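Local coordinates for protein proline iminopeptidase (Streptomyces halstedii, PDB 3WMR) that probably hydrolyses an N-terminal amide bond as an alpha/beta-hydrolase of the peptidase S33 family, meeting its polyketide substrates through a hydrophobic tunnel, at residues Pro152-Ile157 with Ser246-Leu251; Lys156-Glu161 with Asp266-Ala271; Pro252-Pro257 with Asp278-Val283. All coordinates share one frame; numbering follows the deposited sequence.

Interaction 1: Pro152-Ile157 with Ser246-Leu251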
ATOM      1  N   PRO A 152       2.469  -8.038   1.271  1.00 20.39           N
ATOM      2  CA  PRO A 152       2.455  -9.489   1.445  1.00 20.89           C
ATOM      3  C   PRO A 152       1.522 -10.151   0.446  1.00 20.31           C
ATOM      4  O   PRO A 152       0.616  -9.498  -0.045  1.00 19.46           O
ATOM      5  CB  PRO A 152       1.870  -9.650   2.847  1.00 20.85           C
ATOM      6  CG  PRO A 152       0.874  -8.548   2.937  1.00 20.92           C
ATOM      7  CD  PRO A 152       1.486  -7.389   2.159  1.00 20.89           C
ATOM      8  N   ALA A 153       1.724 -11.440   0.180  1.00 21.53           N
ATOM      9  CA  ALA A 153       0.798 -12.212  -0.670  1.00 22.06           C
ATOM     10  C   ALA A 153      -0.347 -12.816   0.139  1.00 22.55           C
ATOM     11  O   ALA A 153      -1.370 -13.208  -0.419  1.00 23.60           O
ATOM     12  CB  ALA A 153       1.538 -13.323  -1.401  1.00 23.00           C
ATOM     13  N   SER A 154      -0.174 -12.877   1.455  1.00 22.96           N
ATOM     14  CA  SER A 154      -1.155 -13.489   2.353  1.00 22.86           C
ATOM     15  C   SER A 154      -1.098 -12.871   3.736  1.00 22.61           C
ATOM     16  O   SER A 154      -0.046 -12.806   4.341  1.00 22.30           O
ATOM     17  CB  SER A 154      -0.865 -14.972   2.494  1.00 23.53           C
ATOM     18  OG  SER A 154      -1.605 -15.539   3.571  1.00 23.87           O
ATOM     19  N   MET A 155      -2.246 -12.466   4.256  1.00 23.71           N
ATOM     20  CA  MET A 155      -2.302 -11.980   5.636  1.00 24.33           C
ATOM     21  C   MET A 155      -2.073 -13.092   6.662  1.00 24.80           C
ATOM     22  O   MET A 155      -1.698 -12.812   7.805  1.00 23.09           O
ATOM     23  CB  MET A 155      -3.619 -11.249   5.896  1.00 24.37           C
ATOM     24  CG  MET A 155      -3.822 -10.038   4.995  1.00 23.83           C
ATOM     25  SD  MET A 155      -2.399  -8.932   4.826  1.00 22.89           S
ATOM     26  CE  MET A 155      -2.296  -8.187   6.482  1.00 22.70           C
ATOM     27  N   LYS A 156      -2.261 -14.356   6.260  1.00 25.58           N
ATOM     28  CA  LYS A 156      -1.914 -15.471   7.144  1.00 26.51           C
ATOM     29  C   LYS A 156      -0.421 -15.559   7.367  1.00 25.64           C
ATOM     30  O   LYS A 156       0.041 -15.667   8.517  1.00 25.54           O
ATOM     31  CB  LYS A 156      -2.396 -16.814   6.572  1.00 30.04           C
ATOM     32  CG  LYS A 156      -3.889 -16.971   6.599  1.00 33.47           C
ATOM     33  CD  LYS A 156      -4.301 -18.383   6.175  1.00 38.04           C
ATOM     34  CE  LYS A 156      -5.805 -18.473   6.004  1.00 42.03           C
ATOM     35  NZ  LYS A 156      -6.520 -18.228   7.298  1.00 44.53           N
ATOM     36  N   ILE A 157       0.337 -15.524   6.271  1.00 23.89           N
ATOM     37  CA  ILE A 157       1.782 -15.529   6.362  1.00 23.47           C
ATOM     38  C   ILE A 157       2.234 -14.241   7.082  1.00 23.12           C
ATOM     39  O   ILE A 157       3.153 -14.277   7.893  1.00 22.82           O
ATOM     40  CB  ILE A 157       2.454 -15.626   4.977  1.00 23.38           C
ATOM     41  CG1 ILE A 157       2.077 -16.938   4.271  1.00 23.71           C
ATOM     42  CG2 ILE A 157       3.963 -15.555   5.120  1.00 23.38           C
ATOM     43  CD1 ILE A 157       2.499 -16.996   2.817  1.00 23.94           C
ATOM     44  N   SER A 246      -5.838 -14.012   1.445  1.00 27.01           N
ATOM     45  CA  SER A 246      -4.671 -14.299   0.615  1.00 27.61           C
ATOM     46  C   SER A 246      -4.984 -14.023  -0.852  1.00 28.25           C
ATOM     47  O   SER A 246      -6.097 -14.311  -1.310  1.00 29.81           O
ATOM     48  CB  SER A 246      -4.275 -15.757   0.773  1.00 28.03           C
ATOM     49  OG  SER A 246      -3.191 -16.074  -0.066  1.00 28.18           O
ATOM     50  N   VAL A 247      -4.015 -13.485  -1.593  1.00 26.93           N
ATOM     51  CA  VAL A 247      -4.167 -13.314  -3.059  1.00 27.08           C
ATOM     52  C   VAL A 247      -3.426 -14.391  -3.879  1.00 27.71           C
ATOM     53  O   VAL A 247      -3.410 -14.336  -5.118  1.00 28.78           O
ATOM     54  CB  VAL A 247      -3.745 -11.894  -3.541  1.00 25.71           C
ATOM     55  CG1 VAL A 247      -4.590 -10.832  -2.847  1.00 24.71           C
ATOM     56  CG2 VAL A 247      -2.258 -11.635  -3.318  1.00 24.91           C
ATOM     57  N   GLU A 248      -2.868 -15.390  -3.195  1.00 28.17           N
ATOM     58  CA  GLU A 248      -2.007 -16.385  -3.818  1.00 28.72           C
ATOM     59  C   GLU A 248      -2.696 -17.087  -5.001  1.00 30.86           C
ATOM     60  O   GLU A 248      -2.043 -17.420  -5.987  1.00 29.95           O
ATOM     61  CB  GLU A 248      -1.567 -17.426  -2.793  1.00 29.08           C
ATOM     62  CG  GLU A 248      -0.635 -16.911  -1.701  1.00 28.87           C
ATOM     63  CD  GLU A 248      -0.566 -17.854  -0.517  1.00 29.04           C
ATOM     64  OE1 GLU A 248      -1.522 -17.892   0.281  1.00 29.93           O
ATOM     65  OE2 GLU A 248       0.437 -18.576  -0.383  1.00 30.26           O
ATOM     66  N   ASP A 249      -4.006 -17.292  -4.903  1.00 32.00           N
ATOM     67  CA  ASP A 249      -4.743 -18.055  -5.921  1.00 34.50           C
ATOM     68  C   ASP A 249      -4.893 -17.336  -7.253  1.00 32.94           C
ATOM     69  O   ASP A 249      -5.068 -17.979  -8.279  1.00 33.14           O
ATOM     70  CB  ASP A 249      -6.123 -18.455  -5.398  1.00 37.27           C
ATOM     71  CG  ASP A 249      -6.050 -19.559  -4.346  1.00 41.09           C
ATOM     72  OD1 ASP A 249      -5.031 -20.296  -4.283  1.00 43.71           O
ATOM     73  OD2 ASP A 249      -7.025 -19.698  -3.575  1.00 45.32           O
ATOM     74  N   CYS A 250      -4.809 -16.014  -7.254  1.00 31.42           N
ATOM     75  CA  CYS A 250      -4.896 -15.272  -8.505  1.00 30.73           C
ATOM     76  C   CYS A 250      -3.524 -14.969  -9.138  1.00 29.18           C
ATOM     77  O   CYS A 250      -3.465 -14.605 -10.307  1.00 29.23           O
ATOM     78  CB  CYS A 250      -5.698 -14.004  -8.296  1.00 30.70           C
ATOM     79  SG  CYS A 250      -4.716 -12.702  -7.544  1.00 32.89           S
ATOM     80  N   LEU A 251      -2.436 -15.181  -8.397  1.00 27.38           N
ATOM     81  CA  LEU A 251      -1.098 -14.786  -8.845  1.00 26.81           C
ATOM     82  C   LEU A 251      -0.607 -15.465 -10.121  1.00 26.44           C
ATOM     83  O   LEU A 251       0.061 -14.816 -10.929  1.00 24.40           O
ATOM     84  CB  LEU A 251      -0.044 -14.943  -7.720  1.00 27.31           C
ATOM     85  CG  LEU A 251      -0.263 -14.134  -6.427  1.00 26.17           C
ATOM     86  CD1 LEU A 251       0.855 -14.350  -5.414  1.00 26.17           C
ATOM     87  CD2 LEU A 251      -0.434 -12.654  -6.692  1.00 26.39           C
TER
HETATM   88  O   HOH W   1      -1.830 -18.054   2.944  1.00 28.25           O

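Interaction 2: Lys156-Glu161 with Asp266-Ala271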
ATOM      1  N   LYS A 156      -2.261 -14.356   6.260  1.00 25.58           N
ATOM      2  CA  LYS A 156      -1.914 -15.471   7.144  1.00 26.51           C
ATOM      3  C   LYS A 156      -0.421 -15.559   7.367  1.00 25.64           C
ATOM      4  O   LYS A 156       0.041 -15.667   8.517  1.00 25.54           O
ATOM      5  CB  LYS A 156      -2.396 -16.814   6.572  1.00 30.04           C
ATOM      6  CG  LYS A 156      -3.889 -16.971   6.599  1.00 33.47           C
ATOM      7  CD  LYS A 156      -4.301 -18.383   6.175  1.00 38.04           C
ATOM      8  CE  LYS A 156      -5.805 -18.473   6.004  1.00 42.03           C
ATOM      9  NZ  LYS A 156      -6.520 -18.228   7.298  1.00 44.53           N
ATOM     10  N   ILE A 157       0.337 -15.524   6.271  1.00 23.89           N
ATOM     11  CA  ILE A 157       1.782 -15.529   6.362  1.00 23.47           C
ATOM     12  C   ILE A 157       2.234 -14.241   7.082  1.00 23.12           C
ATOM     13  O   ILE A 157       3.153 -14.277   7.893  1.00 22.82           O
ATOM     14  CB  ILE A 157       2.454 -15.626   4.977  1.00 23.38           C
ATOM     15  CG1 ILE A 157       2.077 -16.938   4.271  1.00 23.71           C
ATOM     16  CG2 ILE A 157       3.963 -15.555   5.120  1.00 23.38           C
ATOM     17  CD1 ILE A 157       2.499 -16.996   2.817  1.00 23.94           C
ATOM     18  N   TRP A 158       1.571 -13.123   6.789  1.00 22.77           N
ATOM     19  CA  TRP A 158       1.856 -11.853   7.486  1.00 22.96           C
ATOM     20  C   TRP A 158       1.798 -12.060   8.991  1.00 23.22           C
ATOM     21  O   TRP A 158       2.773 -11.801   9.671  1.00 23.44           O
ATOM     22  CB  TRP A 158       0.865 -10.772   7.042  1.00 22.88           C
ATOM     23  CG  TRP A 158       1.071  -9.377   7.647  1.00 21.96           C
ATOM     24  CD1 TRP A 158       0.480  -8.891   8.763  1.00 21.95           C
ATOM     25  CD2 TRP A 158       1.854  -8.300   7.106  1.00 22.38           C
ATOM     26  NE1 TRP A 158       0.840  -7.590   8.965  1.00 22.05           N
ATOM     27  CE2 TRP A 158       1.713  -7.208   7.982  1.00 21.97           C
ATOM     28  CE3 TRP A 158       2.682  -8.165   5.990  1.00 21.87           C
ATOM     29  CZ2 TRP A 158       2.352  -5.987   7.765  1.00 22.49           C
ATOM     30  CZ3 TRP A 158       3.325  -6.941   5.771  1.00 22.58           C
ATOM     31  CH2 TRP A 158       3.154  -5.873   6.651  1.00 22.47           C
ATOM     32  N   LEU A 159       0.680 -12.583   9.505  1.00 23.84           N
ATOM     33  CA  LEU A 159       0.533 -12.774  10.941  1.00 25.08           C
ATOM     34  C   LEU A 159       1.554 -13.743  11.542  1.00 26.17           C
ATOM     35  O   LEU A 159       2.004 -13.524  12.658  1.00 25.31           O
ATOM     36  CB  LEU A 159      -0.900 -13.166  11.326  1.00 25.84           C
ATOM     37  CG  LEU A 159      -1.854 -11.975  11.411  1.00 26.58           C
ATOM     38  CD1 LEU A 159      -3.292 -12.445  11.568  1.00 27.95           C
ATOM     39  CD2 LEU A 159      -1.445 -11.040  12.553  1.00 27.23           C
ATOM     40  N   GLN A 160       1.937 -14.791  10.818  1.00 27.30           N
ATOM     41  CA  GLN A 160       3.035 -15.662  11.283  1.00 28.53           C
ATOM     42  C   GLN A 160       4.354 -14.900  11.399  1.00 28.37           C
ATOM     43  O   GLN A 160       5.109 -15.029  12.387  1.00 27.64           O
ATOM     44  CB  GLN A 160       3.191 -16.864  10.347  1.00 31.01           C
ATOM     45  CG  GLN A 160       2.008 -17.798  10.464  1.00 32.94           C
ATOM     46  CD  GLN A 160       1.883 -18.826   9.357  1.00 35.39           C
ATOM     47  OE1 GLN A 160       2.445 -18.690   8.274  1.00 36.72           O
ATOM     48  NE2 GLN A 160       1.116 -19.873   9.638  1.00 38.37           N
ATOM     49  N   GLU A 161       4.629 -14.077  10.399  1.00 26.85           N
ATOM     50  CA  GLU A 161       5.858 -13.316  10.393  1.00 27.47           C
ATOM     51  C   GLU A 161       5.865 -12.209  11.458  1.00 26.64           C
ATOM     52  O   GLU A 161       6.905 -11.954  12.058  1.00 26.09           O
ATOM     53  CB  GLU A 161       6.157 -12.784   8.981  1.00 27.15           C
ATOM     54  CG  GLU A 161       6.619 -13.887   8.043  1.00 27.84           C
ATOM     55  CD  GLU A 161       7.996 -14.406   8.413  1.00 29.43           C
ATOM     56  OE1 GLU A 161       9.013 -13.753   8.060  1.00 29.20           O
ATOM     57  OE2 GLU A 161       8.066 -15.471   9.073  1.00 30.19           O
ATOM     58  N   ASP A 266      11.866  -4.760   6.275  1.00 27.27           N
ATOM     59  CA  ASP A 266      10.428  -4.621   6.081  1.00 25.40           C
ATOM     60  C   ASP A 266       9.635  -5.627   6.925  1.00 23.98           C
ATOM     61  O   ASP A 266       9.999  -6.799   7.015  1.00 24.13           O
ATOM     62  CB  ASP A 266      10.122  -4.841   4.592  1.00 25.63           C
ATOM     63  CG  ASP A 266       8.818  -4.199   4.121  1.00 25.49           C
ATOM     64  OD1 ASP A 266       7.826  -4.067   4.894  1.00 24.91           O
ATOM     65  OD2 ASP A 266       8.792  -3.872   2.907  1.00 26.04           O
ATOM     66  N   GLU A 267       8.560  -5.153   7.549  1.00 23.10           N
ATOM     67  CA  GLU A 267       7.509  -6.056   8.078  1.00 22.57           C
ATOM     68  C   GLU A 267       6.967  -6.998   6.987  1.00 22.93           C
ATOM     69  O   GLU A 267       6.539  -8.128   7.282  1.00 22.89           O
ATOM     70  CB  GLU A 267       6.368  -5.258   8.706  1.00 22.20           C
ATOM     71  CG  GLU A 267       5.831  -4.106   7.879  1.00 22.08           C
ATOM     72  CD  GLU A 267       4.623  -3.452   8.496  1.00 21.86           C
ATOM     73  OE1 GLU A 267       4.351  -3.684   9.689  1.00 21.61           O
ATOM     74  OE2 GLU A 267       3.937  -2.701   7.781  1.00 22.68           O
ATOM     75  N   ALA A 268       6.967  -6.522   5.739  1.00 22.74           N
ATOM     76  CA  ALA A 268       6.696  -7.369   4.583  1.00 24.08           C
ATOM     77  C   ALA A 268       7.969  -8.155   4.289  1.00 25.13           C
ATOM     78  O   ALA A 268       8.800  -7.742   3.458  1.00 26.18           O
ATOM     79  CB  ALA A 268       6.255  -6.531   3.389  1.00 24.01           C
ATOM     80  N   THR A 269       8.139  -9.255   5.020  1.00 25.27           N
ATOM     81  CA  THR A 269       9.398  -9.995   5.034  1.00 26.36           C
ATOM     82  C   THR A 269       9.554 -10.813   3.772  1.00 25.93           C
ATOM     83  O   THR A 269       8.572 -11.015   3.049  1.00 26.11           O
ATOM     84  CB  THR A 269       9.492 -10.989   6.212  1.00 27.01           C
ATOM     85  OG1 THR A 269       8.424 -11.951   6.110  1.00 27.60           O
ATOM     86  CG2 THR A 269       9.456 -10.270   7.567  1.00 27.26           C
ATOM     87  N   PRO A 270      10.786 -11.296   3.507  1.00 27.38           N
ATOM     88  CA  PRO A 270      11.003 -12.199   2.383  1.00 28.07           C
ATOM     89  C   PRO A 270      10.012 -13.358   2.342  1.00 27.46           C
ATOM     90  O   PRO A 270       9.543 -13.721   1.261  1.00 27.96           O
ATOM     91  CB  PRO A 270      12.426 -12.679   2.602  1.00 28.73           C
ATOM     92  CG  PRO A 270      13.100 -11.467   3.155  1.00 29.01           C
ATOM     93  CD  PRO A 270      12.075 -10.841   4.072  1.00 28.07           C
ATOM     94  N   ALA A 271       9.665 -13.901   3.505  1.00 26.94           N
ATOM     95  CA  ALA A 271       8.645 -14.954   3.585  1.00 26.60           C
ATOM     96  C   ALA A 271       7.247 -14.518   3.119  1.00 25.55           C
ATOM     97  O   ALA A 271       6.507 -15.317   2.533  1.00 24.02           O
ATOM     98  CB  ALA A 271       8.570 -15.514   5.003  1.00 26.71           C
TER
HETATM   99  O   HOH W   2      11.242 -14.026   6.099  1.00 33.71           O

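Interaction 3: Pro252-Pro257 with Asp278-Val283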
ATOM      1  N   PRO A 252      -0.950 -16.759 -10.329  1.00 26.54           N
ATOM      2  CA  PRO A 252      -0.524 -17.375 -11.581  1.00 26.99           C
ATOM      3  C   PRO A 252      -1.125 -16.727 -12.823  1.00 27.15           C
ATOM      4  O   PRO A 252      -0.593 -16.928 -13.902  1.00 27.67           O
ATOM      5  CB  PRO A 252      -1.016 -18.847 -11.452  1.00 27.75           C
ATOM      6  CG  PRO A 252      -1.152 -19.067  -9.984  1.00 28.01           C
ATOM      7  CD  PRO A 252      -1.595 -17.737  -9.426  1.00 26.82           C
ATOM      8  N   ASP A 253      -2.212 -15.966 -12.677  1.00 27.72           N
ATOM      9  CA  ASP A 253      -2.906 -15.366 -13.824  1.00 28.37           C
ATOM     10  C   ASP A 253      -2.345 -14.007 -14.255  1.00 27.83           C
ATOM     11  O   ASP A 253      -2.762 -13.447 -15.281  1.00 27.57           O
ATOM     12  CB  ASP A 253      -4.398 -15.220 -13.519  1.00 29.74           C
ATOM     13  CG  ASP A 253      -5.127 -16.575 -13.434  1.00 32.30           C
ATOM     14  OD1 ASP A 253      -4.633 -17.600 -13.953  1.00 33.97           O
ATOM     15  OD2 ASP A 253      -6.208 -16.606 -12.824  1.00 33.96           O
ATOM     16  N   ILE A 254      -1.423 -13.459 -13.469  1.00 26.03           N
ATOM     17  CA  ILE A 254      -0.809 -12.161 -13.788  1.00 24.91           C
ATOM     18  C   ILE A 254       0.162 -12.337 -14.952  1.00 25.03           C
ATOM     19  O   ILE A 254       1.156 -13.069 -14.835  1.00 26.55           O
ATOM     20  CB  ILE A 254      -0.102 -11.556 -12.556  1.00 22.91           C
ATOM     21  CG1 ILE A 254      -1.132 -11.213 -11.475  1.00 22.27           C
ATOM     22  CG2 ILE A 254       0.679 -10.309 -12.941  1.00 22.77           C
ATOM     23  CD1 ILE A 254      -0.546 -10.920 -10.108  1.00 21.68           C
ATOM     24  N   GLN A 255      -0.130 -11.672 -16.066  1.00 25.20           N
ATOM     25  CA  GLN A 255       0.647 -11.827 -17.306  1.00 26.96           C
ATOM     26  C   GLN A 255       1.719 -10.757 -17.499  1.00 27.32           C
ATOM     27  O   GLN A 255       2.671 -10.944 -18.273  1.00 29.55           O
ATOM     28  CB  GLN A 255      -0.282 -11.777 -18.510  1.00 28.79           C
ATOM     29  CG  GLN A 255      -1.180 -12.992 -18.621  1.00 30.32           C
ATOM     30  CD  GLN A 255      -2.166 -12.889 -19.779  1.00 32.22           C
ATOM     31  OE1 GLN A 255      -2.786 -11.854 -19.981  1.00 33.14           O
ATOM     32  NE2 GLN A 255      -2.327 -13.974 -20.526  1.00 33.04           N
ATOM     33  N   VAL A 256       1.567  -9.636 -16.807  1.00 24.63           N
ATOM     34  CA  VAL A 256       2.451  -8.507 -17.060  1.00 23.77           C
ATOM     35  C   VAL A 256       3.730  -8.689 -16.262  1.00 23.45           C
ATOM     36  O   VAL A 256       3.762  -9.435 -15.281  1.00 23.02           O
ATOM     37  CB  VAL A 256       1.753  -7.171 -16.748  1.00 23.09           C
ATOM     38  CG1 VAL A 256       0.628  -6.936 -17.741  1.00 23.09           C
ATOM     39  CG2 VAL A 256       1.226  -7.128 -15.312  1.00 23.41           C
ATOM     40  N   PRO A 257       4.804  -8.016 -16.692  1.00 23.13           N
ATOM     41  CA  PRO A 257       5.994  -8.063 -15.882  1.00 22.85           C
ATOM     42  C   PRO A 257       5.746  -7.360 -14.540  1.00 21.98           C
ATOM     43  O   PRO A 257       5.260  -6.218 -14.487  1.00 20.75           O
ATOM     44  CB  PRO A 257       7.053  -7.330 -16.726  1.00 22.92           C
ATOM     45  CG  PRO A 257       6.375  -6.871 -17.963  1.00 23.41           C
ATOM     46  CD  PRO A 257       4.907  -7.058 -17.803  1.00 22.62           C
ATOM     47  N   ASP A 278       7.246 -17.225  -6.489  1.00 28.90           N
ATOM     48  CA  ASP A 278       7.016 -18.617  -6.953  1.00 30.18           C
ATOM     49  C   ASP A 278       5.843 -18.768  -7.920  1.00 29.48           C
ATOM     50  O   ASP A 278       5.759 -19.761  -8.662  1.00 29.77           O
ATOM     51  CB  ASP A 278       6.781 -19.553  -5.755  1.00 31.52           C
ATOM     52  CG  ASP A 278       7.975 -19.609  -4.788  1.00 32.80           C
ATOM     53  OD1 ASP A 278       9.131 -19.446  -5.216  1.00 32.86           O
ATOM     54  OD2 ASP A 278       7.747 -19.833  -3.584  1.00 35.53           O
ATOM     55  N   LEU A 279       4.910 -17.827  -7.902  1.00 27.78           N
ATOM     56  CA  LEU A 279       3.665 -18.001  -8.650  1.00 27.58           C
ATOM     57  C   LEU A 279       3.462 -17.057  -9.823  1.00 27.42           C
ATOM     58  O   LEU A 279       2.795 -17.416 -10.785  1.00 27.43           O
ATOM     59  CB  LEU A 279       2.491 -17.863  -7.701  1.00 27.67           C
ATOM     60  CG  LEU A 279       2.430 -18.906  -6.589  1.00 28.05           C
ATOM     61  CD1 LEU A 279       1.354 -18.512  -5.594  1.00 27.66           C
ATOM     62  CD2 LEU A 279       2.182 -20.308  -7.166  1.00 29.08           C
ATOM     63  N   VAL A 280       3.996 -15.840  -9.740  1.00 26.39           N
ATOM     64  CA  VAL A 280       3.867 -14.868 -10.829  1.00 26.49           C
ATOM     65  C   VAL A 280       4.887 -15.221 -11.918  1.00 26.13           C
ATOM     66  O   VAL A 280       6.083 -15.195 -11.656  1.00 26.37           O
ATOM     67  CB  VAL A 280       4.085 -13.416 -10.331  1.00 26.06           C
ATOM     68  CG1 VAL A 280       3.965 -12.416 -11.486  1.00 26.16           C
ATOM     69  CG2 VAL A 280       3.086 -13.087  -9.218  1.00 26.37           C
ATOM     70  N   PRO A 281       4.424 -15.559 -13.131  1.00 26.22           N
ATOM     71  CA  PRO A 281       5.333 -15.994 -14.214  1.00 27.00           C
ATOM     72  C   PRO A 281       6.502 -15.048 -14.520  1.00 26.98           C
ATOM     73  O   PRO A 281       7.658 -15.492 -14.586  1.00 27.67           O
ATOM     74  CB  PRO A 281       4.401 -16.109 -15.426  1.00 27.51           C
ATOM     75  CG  PRO A 281       3.046 -16.391 -14.843  1.00 27.72           C
ATOM     76  CD  PRO A 281       3.013 -15.574 -13.569  1.00 26.74           C
ATOM     77  N   ASP A 282       6.216 -13.758 -14.668  1.00 26.02           N
ATOM     78  CA  ASP A 282       7.248 -12.782 -15.025  1.00 26.16           C
ATOM     79  C   ASP A 282       7.456 -11.830 -13.856  1.00 25.75           C
ATOM     80  O   ASP A 282       6.711 -10.855 -13.721  1.00 24.26           O
ATOM     81  CB  ASP A 282       6.831 -12.004 -16.272  1.00 26.33           C
ATOM     82  CG  ASP A 282       7.903 -11.033 -16.760  1.00 27.15           C
ATOM     83  OD1 ASP A 282       8.930 -10.810 -16.067  1.00 27.78           O
ATOM     84  OD2 ASP A 282       7.713 -10.500 -17.868  1.00 28.78           O
ATOM     85  N   VAL A 283       8.467 -12.107 -13.026  1.00 26.17           N
ATOM     86  CA  VAL A 283       8.621 -11.378 -11.771  1.00 26.54           C
ATOM     87  C   VAL A 283      10.064 -11.147 -11.375  1.00 27.79           C
ATOM     88  O   VAL A 283      10.909 -12.039 -11.481  1.00 28.27           O
ATOM     89  CB  VAL A 283       7.871 -12.079 -10.618  1.00 27.51           C
ATOM     90  CG1 VAL A 283       8.461 -13.469 -10.323  1.00 29.09           C
ATOM     91  CG2 VAL A 283       7.854 -11.195  -9.364  1.00 26.41           C
TER
HETATM   92  O   HOH W   3       3.588 -12.290 -15.099  1.00 21.23           O

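Interaction 1: Pro152-Ile157 with Ser246-Leu251
The backbones meet in a single isolated bridge, with the CA atoms of S154 and S246 4.0 Å apart, and one direct bond crosses it, from V247 N to A153 O at 2.9 Å. It arrives almost along the C=O axis of A153 (166° at the oxygen), while V247 CG2, in the crowded position between its own backbone N and carbonyl carbon, leans on the same oxygen. The two serines act mainly through OG. S154, with OG anti to the backbone N (chi1 167°), is the N-cap of helix 155-166, where a short hydroxyl can turn back to receive weak bonds from K156 N and I157 N. In the alpha/beta hydrolase fold this helix follows strand 143-149, and the largely helical chain between it and S246 is consistent with the cap found in S33 peptidases; S246 also touches the bound P4G. S246 OG accepts from E248 N at 3.2 Å, an ST turn, and donates to the anti lone pair of E248 OE1 in a very short bond of 2.5 Å. The carboxylate is thus held close to S154, and a water joins them, 2.6 Å from S154 OG and donating to E248 OE1 at 2.7 Å. Alanine keeps the neighbouring place small: A153 CB meets L251 CD1 at 4.2 Å. The I157 and E248 side chains cross obliquely, I157 CD1 coming to 4.1 Å from E248 OE2.

Interaction 2: Lys156-Glu161 with Asp266-Ala271
The loop D266-T269 follows strand 258-263 of the alpha/beta hydrolase fold and carries the predicted acid of the catalytic triad, D266, against helix 155-166. D266 OD1 is hydrogen-bonded to H293 ND1 and, from above the carboxylate plane, accepts a hydrogen bond from A268 N at 2.7 Å, an Asx turn that helps fix the acid. From helix 155-166, E161 reaches the far end of the loop. Its CB lies 3.8 Å from T269 OG1; CG, beside the backbone N, comes to 3.3 Å from the same hydroxyl. A bend at chi2 (-69°) then brings CD to 3.6 Å from A271 CB; the small alanine methyl lets the carboxylate pack close. At the tip, OE1 accepts hydrogen bonds from T269 OG1, at 2.7 Å on its anti lone pair, and from a water that in turn accepts from A271 N; its salt bridge to R164 NH2 probably offsets much of its charge. W158, CG anti to its N (chi1 -178°), swings its six-membered ring over to the loop: E267 O lies over one face, and CZ3 reaches A268 CB at 3.8 Å. The indole NE1 is satisfied by E235 O. E267 crosses W158 obliquely with its carboxylate turned 70° from the ring; the nearby E235 carboxylate might favour protonation of one of the two acids. W158 CH2 touches E267 CD at 3.4 Å, with E267 OE2 at the ring edge, in plane.

Interaction 3: Pro252-Pro257 with Asp278-Val283
Helix 270-279 ends at L279, whose carbonyl oxygen faces the loop that leads into strand 258-263. P252 CA lies 3.4 Å from L279 O, a CA-H...O contact with 153° at the hydrogen, and the proline CD rests near L279 CB. V280, the first residue to leave the helical conformation, is buried. Its CG1, anti to the backbone N (chi1 179°), crosses obliquely onto I254 CG2 at 4.2 Å, two branched side chains suited to a buried junction where L251 and T258 also touch the valine. Next comes P281, which has no N-H to offer: its ring presents CD to I254 O at 3.4 Å and CG to P252 O at 3.8 Å, so one edge of the ring, CG and CD, faces both carbonyl oxygens. The missing donor is supplied one residue later. D282 N donates to a water at 3.0 Å, and that water donates in turn to I254 O at 2.6 Å and V256 O at 2.9 Å. D282 CG, anti to its N (chi1 -176°), lies alongside P257, pointing the same way, and D282 OD2 approaches P257 CB at 3.4 Å. With V283 the chain enters strand 283-288, an edge strand of the sheet and parallel to 258-263; helix 270-279 links the two as a beta-alpha-beta crossover. With no direct hydrogen bond between the segments, they are held by apolar packing, CH...O approach and one three-bonded water that bridges I254 O and V256 O to D282 N; with P252, P257 and P281 offering no N-H, such indirect bonding suits the junction.

From the N terminus, the chain leaves strand 143-149 and enters 152-161, from which interactions 1 and 2 both start. Interaction 1 closes the long, mainly helical excursion back to 246-251, just ahead of 252-257, where interaction 3 opens; those two are therefore in series. Interaction 2 closes the wider loop, reaching past strand 258-263 to 266-271. Interaction 3 spans that strand and helix 270-279, so its segments alternate with those of interaction 2. P152 packs on W158 between interactions 1 and 2, and L251 on L279 and V280 between interactions 1 and 3. Together they tie helix 155-166 and the 246-257 loop to helix 270-279 and the start of the last two strands.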